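Local coordinates for protein precorrin-6Y C5,15-methyltransferase (Decarboxylating) (Geobacter metallireducens, PDB 3E05) that probably transfers methyl groups from S-adenosyl-L-methionine to a precorrin intermediate in adenosylcobalamin biosynthesis, this chain being its C-terminal domain, at residues R111-G116 with V139-T144; G119-I124 with T149-F154; Y160-A165 with Y188-W193. All coordinates share one frame; numbering follows the deposited sequence. Where two conformers were deposited one is given.

Interaction 1 (R111-G116 with V139-T144)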
ATOM      1  N   ARG D 111       7.569  24.537 -15.563  1.00 28.44           N
ATOM      2  CA  ARG D 111       6.990  23.472 -14.734  1.00 29.46           C
ATOM      3  C   ARG D 111       5.487  23.469 -14.990  1.00 32.98           C
ATOM      4  O   ARG D 111       4.852  24.522 -14.974  1.00 31.23           O
ATOM      5  CB  ARG D 111       7.284  23.730 -13.247  1.00 25.24           C
ATOM      6  CG  ARG D 111       8.748  23.728 -12.847  1.00 31.69           C
ATOM      7  CD  ARG D 111       9.413  22.402 -13.174  1.00 26.82           C
ATOM      8  NE  ARG D 111      10.779  22.313 -12.670  1.00 32.38           N
ATOM      9  CZ  ARG D 111      11.869  22.615 -13.377  1.00 37.13           C
ATOM     10  NH1 ARG D 111      11.773  23.049 -14.633  1.00 31.92           N
ATOM     11  NH2 ARG D 111      13.066  22.500 -12.815  1.00 38.78           N
ATOM     12  N   VAL D 112       4.916  22.302 -15.292  1.00 29.03           N
ATOM     13  CA  VAL D 112       3.480  22.221 -15.416  1.00 25.61           C
ATOM     14  C   VAL D 112       2.972  21.067 -14.575  1.00 25.43           C
ATOM     15  O   VAL D 112       3.480  19.948 -14.693  1.00 27.33           O
ATOM     16  CB  VAL D 112       3.016  22.043 -16.876  1.00 27.69           C
ATOM     17  CG1 VAL D 112       1.517  21.855 -16.923  1.00 28.26           C
ATOM     18  CG2 VAL D 112       3.392  23.260 -17.719  1.00 32.42           C
ATOM     19  N   PHE D 113       2.023  21.372 -13.703  1.00 25.92           N
ATOM     20  CA  PHE D 113       1.271  20.360 -12.975  1.00 28.17           C
ATOM     21  C   PHE D 113      -0.116  20.292 -13.585  1.00 28.68           C
ATOM     22  O   PHE D 113      -0.775  21.311 -13.777  1.00 31.24           O
ATOM     23  CB  PHE D 113       1.186  20.646 -11.472  1.00 26.59           C
ATOM     24  CG  PHE D 113       0.321  19.654 -10.728  1.00 27.53           C
ATOM     25  CD1 PHE D 113       0.680  18.297 -10.687  1.00 22.63           C
ATOM     26  CD2 PHE D 113      -0.873  20.054 -10.118  1.00 23.61           C
ATOM     27  CE1 PHE D 113      -0.135  17.347 -10.004  1.00 25.98           C
ATOM     28  CE2 PHE D 113      -1.677  19.118  -9.433  1.00 27.95           C
ATOM     29  CZ  PHE D 113      -1.295  17.758  -9.380  1.00 25.39           C
ATOM     30  N   ILE D 114      -0.536  19.084 -13.948  1.00 26.32           N
ATOM     31  CA  ILE D 114      -1.878  18.867 -14.443  1.00 25.29           C
ATOM     32  C   ILE D 114      -2.689  18.107 -13.386  1.00 28.76           C
ATOM     33  O   ILE D 114      -2.517  16.889 -13.204  1.00 29.25           O
ATOM     34  CB  ILE D 114      -1.851  18.107 -15.798  1.00 27.76           C
ATOM     35  CG1 ILE D 114      -1.001  18.880 -16.823  1.00 29.47           C
ATOM     36  CG2 ILE D 114      -3.256  17.856 -16.307  1.00 30.69           C
ATOM     37  CD1 ILE D 114      -0.525  18.054 -17.996  1.00 30.91           C
ATOM     38  N   GLY D 115      -3.539  18.838 -12.673  1.00 31.28           N
ATOM     39  CA  GLY D 115      -4.394  18.282 -11.607  1.00 31.08           C
ATOM     40  C   GLY D 115      -5.797  17.912 -12.087  1.00 33.93           C
ATOM     41  O   GLY D 115      -6.520  17.170 -11.411  1.00 33.03           O
ATOM     42  N   GLY D 116      -6.190  18.448 -13.241  1.00 31.56           N
ATOM     43  CA  GLY D 116      -7.515  18.177 -13.818  1.00 34.63           C
ATOM     44  C   GLY D 116      -7.528  18.560 -15.283  1.00 39.06           C
ATOM     45  O   GLY D 116      -7.050  19.639 -15.647  1.00 37.92           O
ATOM     46  N   VAL D 139       4.316  17.236 -14.368  1.00 27.16           N
ATOM     47  CA  VAL D 139       3.807  16.270 -13.382  1.00 25.97           C
ATOM     48  C   VAL D 139       2.277  16.229 -13.482  1.00 28.56           C
ATOM     49  O   VAL D 139       1.613  17.254 -13.701  1.00 25.67           O
ATOM     50  CB  VAL D 139       4.322  16.588 -11.958  1.00 26.00           C
ATOM     51  CG1 VAL D 139       3.715  15.626 -10.871  1.00 27.65           C
ATOM     52  CG2 VAL D 139       5.857  16.517 -11.936  1.00 26.82           C
ATOM     53  N   LEU D 140       1.730  15.021 -13.397  1.00 28.54           N
ATOM     54  CA  LEU D 140       0.282  14.828 -13.360  0.50 27.77           C
ATOM     55  C   LEU D 140      -0.052  13.874 -12.251  1.00 32.27           C
ATOM     56  O   LEU D 140       0.671  12.914 -12.005  1.00 36.27           O
ATOM     57  CB  LEU D 140      -0.274  14.224 -14.651  0.50 29.73           C
ATOM     58  CG  LEU D 140       0.051  14.745 -16.034  0.50 24.80           C
ATOM     59  CD1 LEU D 140       1.306  14.081 -16.525  0.50 30.63           C
ATOM     60  CD2 LEU D 140      -1.111  14.428 -16.953  0.50 33.68           C
ATOM     61  N   ASN D 141      -1.157  14.143 -11.566  1.00 26.88           N
ATOM     62  CA  ASN D 141      -1.679  13.185 -10.589  1.00 27.84           C
ATOM     63  C   ASN D 141      -2.907  12.494 -11.170  1.00 30.22           C
ATOM     64  O   ASN D 141      -3.898  13.142 -11.543  1.00 27.62           O
ATOM     65  CB  ASN D 141      -2.024  13.851  -9.257  1.00 28.46           C
ATOM     66  CG  ASN D 141      -0.783  14.210  -8.418  1.00 24.70           C
ATOM     67  OD1 ASN D 141      -0.930  14.686  -7.304  1.00 37.88           O
ATOM     68  ND2 ASN D 141       0.407  13.957  -8.929  1.00 26.23           N
ATOM     69  N   ALA D 142      -2.837  11.175 -11.280  1.00 31.25           N
ATOM     70  CA  ALA D 142      -3.940  10.413 -11.870  1.00 29.20           C
ATOM     71  C   ALA D 142      -4.533   9.498 -10.816  1.00 29.79           C
ATOM     72  O   ALA D 142      -3.782   8.846 -10.096  1.00 25.80           O
ATOM     73  CB  ALA D 142      -3.440   9.608 -13.027  1.00 33.93           C
ATOM     74  N   VAL D 143      -5.861   9.404 -10.755  1.00 29.70           N
ATOM     75  CA  VAL D 143      -6.516   8.443  -9.849  1.00 33.49           C
ATOM     76  C   VAL D 143      -7.339   7.363 -10.597  1.00 34.03           C
ATOM     77  O   VAL D 143      -7.712   6.335 -10.036  1.00 35.80           O
ATOM     78  CB  VAL D 143      -7.329   9.180  -8.729  1.00 39.69           C
ATOM     79  CG1 VAL D 143      -8.636   9.734  -9.251  1.00 36.67           C
ATOM     80  CG2 VAL D 143      -7.595   8.260  -7.540  1.00 41.45           C
ATOM     81  N   THR D 144      -7.605   7.605 -11.875  1.00 33.93           N
ATOM     82  CA  THR D 144      -8.291   6.621 -12.685  1.00 34.76           C
ATOM     83  C   THR D 144      -7.283   5.947 -13.597  1.00 33.80           C
ATOM     84  O   THR D 144      -6.213   6.494 -13.875  1.00 33.17           O
ATOM     85  CB  THR D 144      -9.414   7.246 -13.538  1.00 33.98           C
ATOM     86  OG1 THR D 144      -8.838   8.078 -14.539  1.00 35.41           O
ATOM     87  CG2 THR D 144     -10.399   8.044 -12.688  1.00 34.58           C
TER
HETATM   88  O   HOH W   1      -4.470  14.919 -13.646  1.00 33.46           O
HETATM   89  O   HOH W   2      -5.047  15.437  -9.732  1.00 43.80           O

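Interaction 2 (G119-I124 with T149-F154)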
ATOM      1  N   GLY D 119     -11.674  16.310 -19.576  1.00 44.47           N
ATOM      2  CA  GLY D 119     -11.855  15.608 -20.846  1.00 41.33           C
ATOM      3  C   GLY D 119     -10.925  16.062 -21.958  1.00 43.99           C
ATOM      4  O   GLY D 119     -11.064  15.615 -23.096  1.00 43.03           O
ATOM      5  N   MET D 120      -9.965  16.931 -21.636  1.00 40.21           N
ATOM      6  CA  MET D 120      -9.077  17.522 -22.643  1.00 41.54           C
ATOM      7  C   MET D 120      -7.604  17.140 -22.473  1.00 39.64           C
ATOM      8  O   MET D 120      -6.725  17.950 -22.764  1.00 38.06           O
ATOM      9  CB  MET D 120      -9.221  19.060 -22.663  1.00 39.56           C
ATOM     10  CG  MET D 120     -10.626  19.587 -22.985  1.00 45.53           C
ATOM     11  SD  MET D 120     -11.286  18.988 -24.553  1.00 44.42           S
ATOM     12  CE  MET D 120     -10.302  19.918 -25.714  1.00 41.58           C
ATOM     13  N   LEU D 121      -7.340  15.909 -22.036  1.00 39.57           N
ATOM     14  CA  LEU D 121      -5.975  15.478 -21.693  1.00 38.80           C
ATOM     15  C   LEU D 121      -4.963  15.541 -22.849  1.00 36.77           C
ATOM     16  O   LEU D 121      -3.892  16.125 -22.692  1.00 33.73           O
ATOM     17  CB  LEU D 121      -5.961  14.088 -21.027  1.00 40.05           C
ATOM     18  CG  LEU D 121      -4.577  13.562 -20.594  1.00 40.22           C
ATOM     19  CD1 LEU D 121      -3.932  14.477 -19.562  1.00 40.11           C
ATOM     20  CD2 LEU D 121      -4.628  12.102 -20.099  1.00 40.57           C
ATOM     21  N   GLU D 122      -5.311  14.943 -23.991  1.00 34.92           N
ATOM     22  CA  GLU D 122      -4.415  14.905 -25.144  1.00 41.08           C
ATOM     23  C   GLU D 122      -4.114  16.313 -25.644  1.00 38.15           C
ATOM     24  O   GLU D 122      -2.967  16.652 -25.958  1.00 38.25           O
ATOM     25  CB  GLU D 122      -5.024  14.068 -26.276  1.00 40.19           C
ATOM     26  CG  GLU D 122      -3.973  13.522 -27.234  1.00 45.15           C
ATOM     27  CD  GLU D 122      -4.560  12.822 -28.443  1.00 47.23           C
ATOM     28  OE1 GLU D 122      -5.731  12.379 -28.401  1.00 49.29           O
ATOM     29  OE2 GLU D 122      -3.832  12.715 -29.447  1.00 54.60           O
ATOM     30  N   GLU D 123      -5.161  17.125 -25.697  1.00 39.34           N
ATOM     31  CA  GLU D 123      -5.060  18.490 -26.173  1.00 41.19           C
ATOM     32  C   GLU D 123      -4.225  19.344 -25.222  1.00 37.66           C
ATOM     33  O   GLU D 123      -3.461  20.206 -25.668  1.00 38.09           O
ATOM     34  CB  GLU D 123      -6.455  19.084 -26.374  1.00 43.04           C
ATOM     35  CG  GLU D 123      -7.259  18.387 -27.476  1.00 47.91           C
ATOM     36  CD  GLU D 123      -8.147  17.232 -26.988  1.00 54.31           C
ATOM     37  OE1 GLU D 123      -8.014  16.770 -25.828  1.00 47.79           O
ATOM     38  OE2 GLU D 123      -8.993  16.777 -27.789  1.00 58.07           O
ATOM     39  N   ILE D 124      -4.345  19.083 -23.918  1.00 34.92           N
ATOM     40  CA  ILE D 124      -3.535  19.781 -22.916  1.00 32.33           C
ATOM     41  C   ILE D 124      -2.058  19.400 -23.012  1.00 37.06           C
ATOM     42  O   ILE D 124      -1.198  20.284 -22.978  1.00 35.63           O
ATOM     43  CB  ILE D 124      -4.075  19.582 -21.476  1.00 33.69           C
ATOM     44  CG1 ILE D 124      -5.341  20.408 -21.269  1.00 33.71           C
ATOM     45  CG2 ILE D 124      -3.018  19.975 -20.414  1.00 33.26           C
ATOM     46  CD1 ILE D 124      -6.161  19.999 -20.045  1.00 36.90           C
ATOM     47  N   THR D 149      -3.253   5.645 -18.077  1.00 35.00           N
ATOM     48  CA  THR D 149      -2.910   5.004 -19.351  1.00 37.74           C
ATOM     49  C   THR D 149      -2.623   6.019 -20.447  1.00 36.02           C
ATOM     50  O   THR D 149      -1.582   5.957 -21.111  1.00 38.07           O
ATOM     51  CB  THR D 149      -4.076   4.080 -19.817  1.00 37.71           C
ATOM     52  OG1 THR D 149      -4.078   2.895 -19.013  1.00 48.21           O
ATOM     53  CG2 THR D 149      -3.959   3.685 -21.282  1.00 45.25           C
ATOM     54  N   LYS D 150      -3.559   6.947 -20.630  1.00 36.21           N
ATOM     55  CA  LYS D 150      -3.472   7.920 -21.713  1.00 38.37           C
ATOM     56  C   LYS D 150      -2.351   8.922 -21.449  1.00 36.58           C
ATOM     57  O   LYS D 150      -1.620   9.273 -22.375  1.00 38.97           O
ATOM     58  CB  LYS D 150      -4.815   8.627 -21.929  1.00 41.74           C
ATOM     59  CG  LYS D 150      -5.947   7.716 -22.428  1.00 49.99           C
ATOM     60  CD  LYS D 150      -5.792   7.343 -23.904  1.00 63.25           C
ATOM     61  CE  LYS D 150      -6.957   6.495 -24.410  1.00 64.34           C
ATOM     62  NZ  LYS D 150      -6.836   5.067 -24.005  1.00 69.38           N
ATOM     63  N   ALA D 151      -2.185   9.340 -20.190  1.00 33.65           N
ATOM     64  CA  ALA D 151      -1.118  10.299 -19.846  1.00 33.46           C
ATOM     65  C   ALA D 151       0.247   9.732 -20.155  1.00 35.04           C
ATOM     66  O   ALA D 151       1.067  10.419 -20.763  1.00 35.70           O
ATOM     67  CB  ALA D 151      -1.194  10.748 -18.383  1.00 32.20           C
ATOM     68  N   VAL D 152       0.484   8.469 -19.780  1.00 31.86           N
ATOM     69  CA  VAL D 152       1.754   7.830 -20.108  1.00 34.46           C
ATOM     70  C   VAL D 152       1.930   7.687 -21.629  1.00 35.63           C
ATOM     71  O   VAL D 152       3.007   7.968 -22.156  1.00 36.93           O
ATOM     72  CB  VAL D 152       1.949   6.484 -19.340  1.00 33.56           C
ATOM     73  CG1 VAL D 152       3.249   5.813 -19.730  1.00 34.81           C
ATOM     74  CG2 VAL D 152       1.955   6.755 -17.844  1.00 31.07           C
ATOM     75  N   GLU D 153       0.858   7.299 -22.318  1.00 37.63           N
ATOM     76  CA  GLU D 153       0.858   7.131 -23.772  1.00 41.00           C
ATOM     77  C   GLU D 153       1.185   8.432 -24.527  1.00 38.24           C
ATOM     78  O   GLU D 153       2.037   8.432 -25.412  1.00 40.21           O
ATOM     79  CB  GLU D 153      -0.487   6.560 -24.236  1.00 40.39           C
ATOM     80  CG  GLU D 153      -0.551   6.213 -25.728  1.00 52.32           C
ATOM     81  CD  GLU D 153      -1.968   5.986 -26.235  1.00 52.82           C
ATOM     82  OE1 GLU D 153      -2.807   5.431 -25.489  1.00 61.21           O
ATOM     83  OE2 GLU D 153      -2.242   6.359 -27.395  1.00 61.80           O
ATOM     84  N   PHE D 154       0.522   9.526 -24.165  1.00 37.56           N
ATOM     85  CA  PHE D 154       0.720  10.824 -24.841  1.00 39.57           C
ATOM     86  C   PHE D 154       2.084  11.449 -24.581  1.00 40.49           C
ATOM     87  O   PHE D 154       2.697  12.003 -25.488  1.00 40.61           O
ATOM     88  CB  PHE D 154      -0.384  11.827 -24.491  1.00 39.44           C
ATOM     89  CG  PHE D 154      -1.776  11.335 -24.779  1.00 43.44           C
ATOM     90  CD1 PHE D 154      -2.037  10.506 -25.875  1.00 43.99           C
ATOM     91  CD2 PHE D 154      -2.837  11.718 -23.960  1.00 40.65           C
ATOM     92  CE1 PHE D 154      -3.323  10.046 -26.129  1.00 46.40           C
ATOM     93  CE2 PHE D 154      -4.132  11.274 -24.215  1.00 44.74           C
ATOM     94  CZ  PHE D 154      -4.376  10.433 -25.302  1.00 45.52           C
TER

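Interaction 3 (Y160-A165 with Y188-W193)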
ATOM      1  N   TYR D 160       9.083  12.090 -24.099  1.00 42.71           N
ATOM      2  CA  TYR D 160       9.429  12.318 -22.692  1.00 35.99           C
ATOM      3  C   TYR D 160       9.845  11.017 -22.019  1.00 35.89           C
ATOM      4  O   TYR D 160       9.295   9.945 -22.310  1.00 34.96           O
ATOM      5  CB  TYR D 160       8.246  12.916 -21.911  1.00 35.52           C
ATOM      6  CG  TYR D 160       7.931  14.347 -22.272  1.00 36.08           C
ATOM      7  CD1 TYR D 160       8.627  15.410 -21.687  1.00 37.30           C
ATOM      8  CD2 TYR D 160       6.927  14.645 -23.197  1.00 33.16           C
ATOM      9  CE1 TYR D 160       8.346  16.730 -22.029  1.00 34.99           C
ATOM     10  CE2 TYR D 160       6.644  15.961 -23.543  1.00 32.42           C
ATOM     11  CZ  TYR D 160       7.353  16.989 -22.960  1.00 37.53           C
ATOM     12  OH  TYR D 160       7.063  18.287 -23.309  1.00 38.58           O
ATOM     13  N   MET D 161      10.828  11.122 -21.129  1.00 34.26           N
ATOM     14  CA  MET D 161      11.063  10.094 -20.128  1.00 36.77           C
ATOM     15  C   MET D 161       9.916  10.214 -19.135  1.00 36.41           C
ATOM     16  O   MET D 161       9.584  11.328 -18.718  1.00 35.48           O
ATOM     17  CB  MET D 161      12.366  10.359 -19.399  1.00 33.68           C
ATOM     18  CG  MET D 161      13.513   9.513 -19.856  1.00 53.45           C
ATOM     19  SD  MET D 161      14.273   8.714 -18.442  1.00 58.09           S
ATOM     20  CE  MET D 161      13.090   7.389 -18.179  1.00 50.69           C
ATOM     21  N   VAL D 162       9.305   9.086 -18.767  1.00 36.88           N
ATOM     22  CA  VAL D 162       8.157   9.079 -17.850  1.00 34.16           C
ATOM     23  C   VAL D 162       8.414   8.122 -16.673  1.00 34.80           C
ATOM     24  O   VAL D 162       8.795   6.973 -16.871  1.00 32.99           O
ATOM     25  CB  VAL D 162       6.819   8.727 -18.589  1.00 32.13           C
ATOM     26  CG1 VAL D 162       5.626   8.619 -17.609  1.00 35.22           C
ATOM     27  CG2 VAL D 162       6.497   9.759 -19.671  1.00 33.84           C
ATOM     28  N   GLU D 163       8.240   8.632 -15.457  1.00 31.17           N
ATOM     29  CA  GLU D 163       8.198   7.800 -14.260  1.00 30.65           C
ATOM     30  C   GLU D 163       6.770   7.825 -13.734  1.00 30.67           C
ATOM     31  O   GLU D 163       6.114   8.867 -13.767  1.00 29.67           O
ATOM     32  CB  GLU D 163       9.143   8.345 -13.194  1.00 29.21           C
ATOM     33  CG  GLU D 163       8.986   7.672 -11.812  1.00 36.86           C
ATOM     34  CD  GLU D 163       9.692   8.424 -10.712  1.00 37.27           C
ATOM     35  OE1 GLU D 163      10.933   8.355 -10.664  1.00 42.96           O
ATOM     36  OE2 GLU D 163       9.019   9.082  -9.895  1.00 34.80           O
ATOM     37  N   VAL D 164       6.289   6.681 -13.243  1.00 27.83           N
ATOM     38  CA  VAL D 164       5.010   6.626 -12.540  1.00 27.71           C
ATOM     39  C   VAL D 164       5.275   6.171 -11.115  1.00 31.26           C
ATOM     40  O   VAL D 164       5.923   5.150 -10.918  1.00 26.84           O
ATOM     41  CB  VAL D 164       4.024   5.650 -13.211  1.00 31.11           C
ATOM     42  CG1 VAL D 164       2.666   5.701 -12.512  1.00 28.84           C
ATOM     43  CG2 VAL D 164       3.898   5.951 -14.703  1.00 28.18           C
ATOM     44  N   ALA D 165       4.792   6.929 -10.136  1.00 24.67           N
ATOM     45  CA  ALA D 165       4.919   6.548  -8.718  1.00 28.48           C
ATOM     46  C   ALA D 165       3.532   6.429  -8.077  1.00 28.92           C
ATOM     47  O   ALA D 165       2.783   7.406  -7.980  1.00 28.40           O
ATOM     48  CB  ALA D 165       5.776   7.549  -7.967  1.00 21.92           C
ATOM     49  N   TYR D 188      -1.533   8.086  -8.490  1.00 22.94           N
ATOM     50  CA  TYR D 188      -0.424   7.833  -9.382  1.00 22.75           C
ATOM     51  C   TYR D 188       0.191   9.171  -9.764  1.00 23.33           C
ATOM     52  O   TYR D 188      -0.458   9.973 -10.426  1.00 26.00           O
ATOM     53  CB  TYR D 188      -0.928   7.119 -10.646  1.00 26.08           C
ATOM     54  CG  TYR D 188      -1.388   5.708 -10.361  1.00 24.46           C
ATOM     55  CD1 TYR D 188      -0.482   4.645 -10.441  1.00 26.79           C
ATOM     56  CD2 TYR D 188      -2.702   5.441  -9.968  1.00 26.31           C
ATOM     57  CE1 TYR D 188      -0.898   3.318 -10.197  1.00 26.85           C
ATOM     58  CE2 TYR D 188      -3.118   4.128  -9.681  1.00 28.39           C
ATOM     59  CZ  TYR D 188      -2.212   3.076  -9.808  1.00 32.73           C
ATOM     60  OH  TYR D 188      -2.612   1.785  -9.515  1.00 30.53           O
ATOM     61  N   ILE D 189       1.419   9.405  -9.300  1.00 22.98           N
ATOM     62  CA  ILE D 189       2.145  10.631  -9.618  1.00 23.29           C
ATOM     63  C   ILE D 189       3.045  10.363 -10.823  1.00 22.83           C
ATOM     64  O   ILE D 189       4.027   9.622 -10.750  1.00 25.01           O
ATOM     65  CB  ILE D 189       2.952  11.139  -8.402  1.00 27.49           C
ATOM     66  CG1 ILE D 189       1.987  11.400  -7.234  1.00 26.85           C
ATOM     67  CG2 ILE D 189       3.787  12.373  -8.767  1.00 25.23           C
ATOM     68  CD1 ILE D 189       2.645  11.621  -5.899  1.00 24.47           C
ATOM     69  N   ILE D 190       2.689  11.006 -11.933  1.00 24.52           N
ATOM     70  CA  ILE D 190       3.385  10.821 -13.207  1.00 24.02           C
ATOM     71  C   ILE D 190       4.314  12.007 -13.459  1.00 26.84           C
ATOM     72  O   ILE D 190       3.849  13.142 -13.503  1.00 28.64           O
ATOM     73  CB  ILE D 190       2.363  10.703 -14.359  1.00 26.51           C
ATOM     74  CG1 ILE D 190       1.361   9.585 -14.064  1.00 27.03           C
ATOM     75  CG2 ILE D 190       3.077  10.485 -15.704  1.00 27.91           C
ATOM     76  CD1 ILE D 190       0.114   9.607 -14.914  1.00 29.24           C
ATOM     77  N   THR D 191       5.608  11.733 -13.605  1.00 26.31           N
ATOM     78  CA  THR D 191       6.624  12.747 -13.872  1.00 26.72           C
ATOM     79  C   THR D 191       7.251  12.533 -15.244  1.00 31.93           C
ATOM     80  O   THR D 191       7.683  11.435 -15.577  1.00 28.94           O
ATOM     81  CB  THR D 191       7.682  12.767 -12.764  1.00 28.04           C
ATOM     82  OG1 THR D 191       7.012  12.857 -11.501  1.00 27.57           O
ATOM     83  CG2 THR D 191       8.625  13.982 -12.916  1.00 31.67           C
ATOM     84  N   ALA D 192       7.295  13.602 -16.037  1.00 31.74           N
ATOM     85  CA  ALA D 192       7.793  13.523 -17.404  1.00 30.74           C
ATOM     86  C   ALA D 192       8.763  14.658 -17.683  1.00 33.10           C
ATOM     87  O   ALA D 192       8.505  15.811 -17.334  1.00 29.32           O
ATOM     88  CB  ALA D 192       6.647  13.549 -18.381  1.00 31.86           C
ATOM     89  N   TRP D 193       9.891  14.316 -18.287  1.00 31.11           N
ATOM     90  CA  TRP D 193      10.927  15.293 -18.597  1.00 35.78           C
ATOM     91  C   TRP D 193      11.676  14.792 -19.815  1.00 38.53           C
ATOM     92  O   TRP D 193      11.529  13.632 -20.203  1.00 35.29           O
ATOM     93  CB  TRP D 193      11.882  15.497 -17.400  1.00 36.30           C
ATOM     94  CG  TRP D 193      12.725  14.288 -17.061  1.00 42.59           C
ATOM     95  CD1 TRP D 193      14.046  14.101 -17.368  1.00 46.39           C
ATOM     96  CD2 TRP D 193      12.305  13.098 -16.367  1.00 45.08           C
ATOM     97  NE1 TRP D 193      14.475  12.881 -16.904  1.00 46.33           N
ATOM     98  CE2 TRP D 193      13.430  12.240 -16.290  1.00 48.60           C
ATOM     99  CE3 TRP D 193      11.092  12.671 -15.803  1.00 41.73           C
ATOM    100  CZ2 TRP D 193      13.378  10.978 -15.674  1.00 46.00           C
ATOM    101  CZ3 TRP D 193      11.039  11.399 -15.193  1.00 42.70           C
ATOM    102  CH2 TRP D 193      12.177  10.577 -15.133  1.00 44.34           C
TER
HETATM  103  O   HOH W   3       6.506  10.426 -10.388  1.00 23.93           O

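Interaction 1 (R111-G116 with V139-T144)
F113 and V139 are paired on adjacent parallel strands, their CA atoms 4.8 Å apart, with both side chains on the face of the sheet that helix 26-35 covers through T32. With CG anti to the backbone N (chi1 176°), the F113 ring sets out beside its own carbonyl carbon, and its CD1 corner packs against V139, 4.0 Å from CG1 and nearer still to the carbonyl oxygen. Farther along the ring, CE1 lies 3.6 Å from N141 CG, which sits at the ring edge close to its plane. Ring and amide planes are 80° apart, and F113 CE1 stands nearly straight above N141 CG, slightly closer to ND2 than to OD1, so the edge of the ring meets the flat side of the carboxamide. The amide is tethered by T32, whose hydroxyl bonds OD1, and by a weak bond from ND2 to L140 O.

V139 is gripped through both backbone groups by the residues flanking F113. Its N donates to V112 O at 2.9 Å, and its O accepts from I114 N at 2.8 Å while also facing the CA hydrogen of F113. One step on, the bond from N141 N to I114 O is weak, at 3.5 Å. Here a water donates to both I114 O and N141 O, and a second joins G115 O to N141 O, bridging the strands where direct pairing gives out.

On the other face, I114 and L140 run side by side in the same direction. The methyl contact of I114 CD1 with L140 CD2 holds for one of two L140 conformers and is less certain. These strands, linked through helix 121-131, form a beta-alpha-beta unit at the centre of the Rossmann-like sheet of a class I methyltransferase fold.

Interaction 2 (G119-I124 with T149-F154)
K150 O accepts the backbone N-H of F154 at 2.8 Å, a regular helical bond, and also lies over the rim of one face of the F154 ring. The opposite face of that ring is taken by E122 of helix 121-131. E122 CG stands almost exactly over the ring centre, 3.5 Å from the centroid and 6° off the normal, a close CH-pi contact, while CB covers the CE2 side. Beyond CG the glutamate is extended, and its carboxylate stacks on the CE1 and CZ side with its plane 18° from that of the ring. The ring is thus sandwiched between a carbonyl of its own helix and the length of a partner side chain.

L121 approaches the same ring at its edge, CG lying 4.2 Å from F154 CD2. Its CG is anti to the backbone N (chi1 -178°), and the L121 CD2 methyl reaches the facing helix, 3.7 Å from A151 N and 3.9 Å from K150 CB. Beneath, L121 and A151 both rest on L140 of strand 137-142, less certainly, since L140 has two conformers. This is side-by-side packing of two helices on one face of the sheet, as in the layered alpha/beta fold of Rossmann-like methyltransferases.

Interaction 3 (Y160-A165 with Y188-W193)
M161 and W193, E163 and T191, and A165 and I189 are the hydrogen-bonded pairs of this antiparallel contact, each joined by two backbone bonds. Most are nearly straight; the bond from M161 N to W193 O, at 2.8 Å, is bent to 136° at the hydrogen. Carbonyl oxygens also meet CA hydrogens, the closest being M161 O with A192 CA at 3.1 Å.

At the W193 end the contact is aromatic. M161 CB sits over the face of the indole, 3.9 Å from the centroid of the six-membered ring, and SD lies obliquely beside it, 3.7 Å from CZ2, a Met-aromatic contact. W193 CG lies between the backbone N and the carbonyl carbon (chi1 67°), and the indole spreads across the neighbouring strand as far as E163 CB.

The two strands form the terminal beta hairpin of the fold, whose 180-193 arm is the antiparallel member next to strand 137-142. In the tetramer V164 and A165 pair with a strand of the fourth subunit, continuing the sheet.

Apolar contacts line the face covered by helix 145-157. V162 CG1 meets I190 CG2 at 3.7 Å, and V164 CG1 touches the edge of the Y188 ring at CD1, 3.9 Å away.

Polar side chains meet on the other face, where a water donates to E163 OE2 and I189 O and accepts from T191 OG1. E163 OE2 also salt-bridges K35.

Interactions 1 and 2 alternate along the chain, strand 111-114, helix 121-131, strand 137-142 and helix 145-157 following in turn; interaction 3 comes after both. The centre of interaction 1 is about 10 Å from those of interactions 2 and 3, which are about 13 Å apart. Strand 137-142 carries the sheet from interaction 1 to strand 180-193 of interaction 3, with A142 N 2.8 Å from Y188 O. The helices of interaction 2 lie on one face: I114 packs against I124, A151 against I190, and V152 against V162 and V164. Together the contacts tie the central parallel strands to the terminal hairpin, which carries the sheet into a neighbouring subunit.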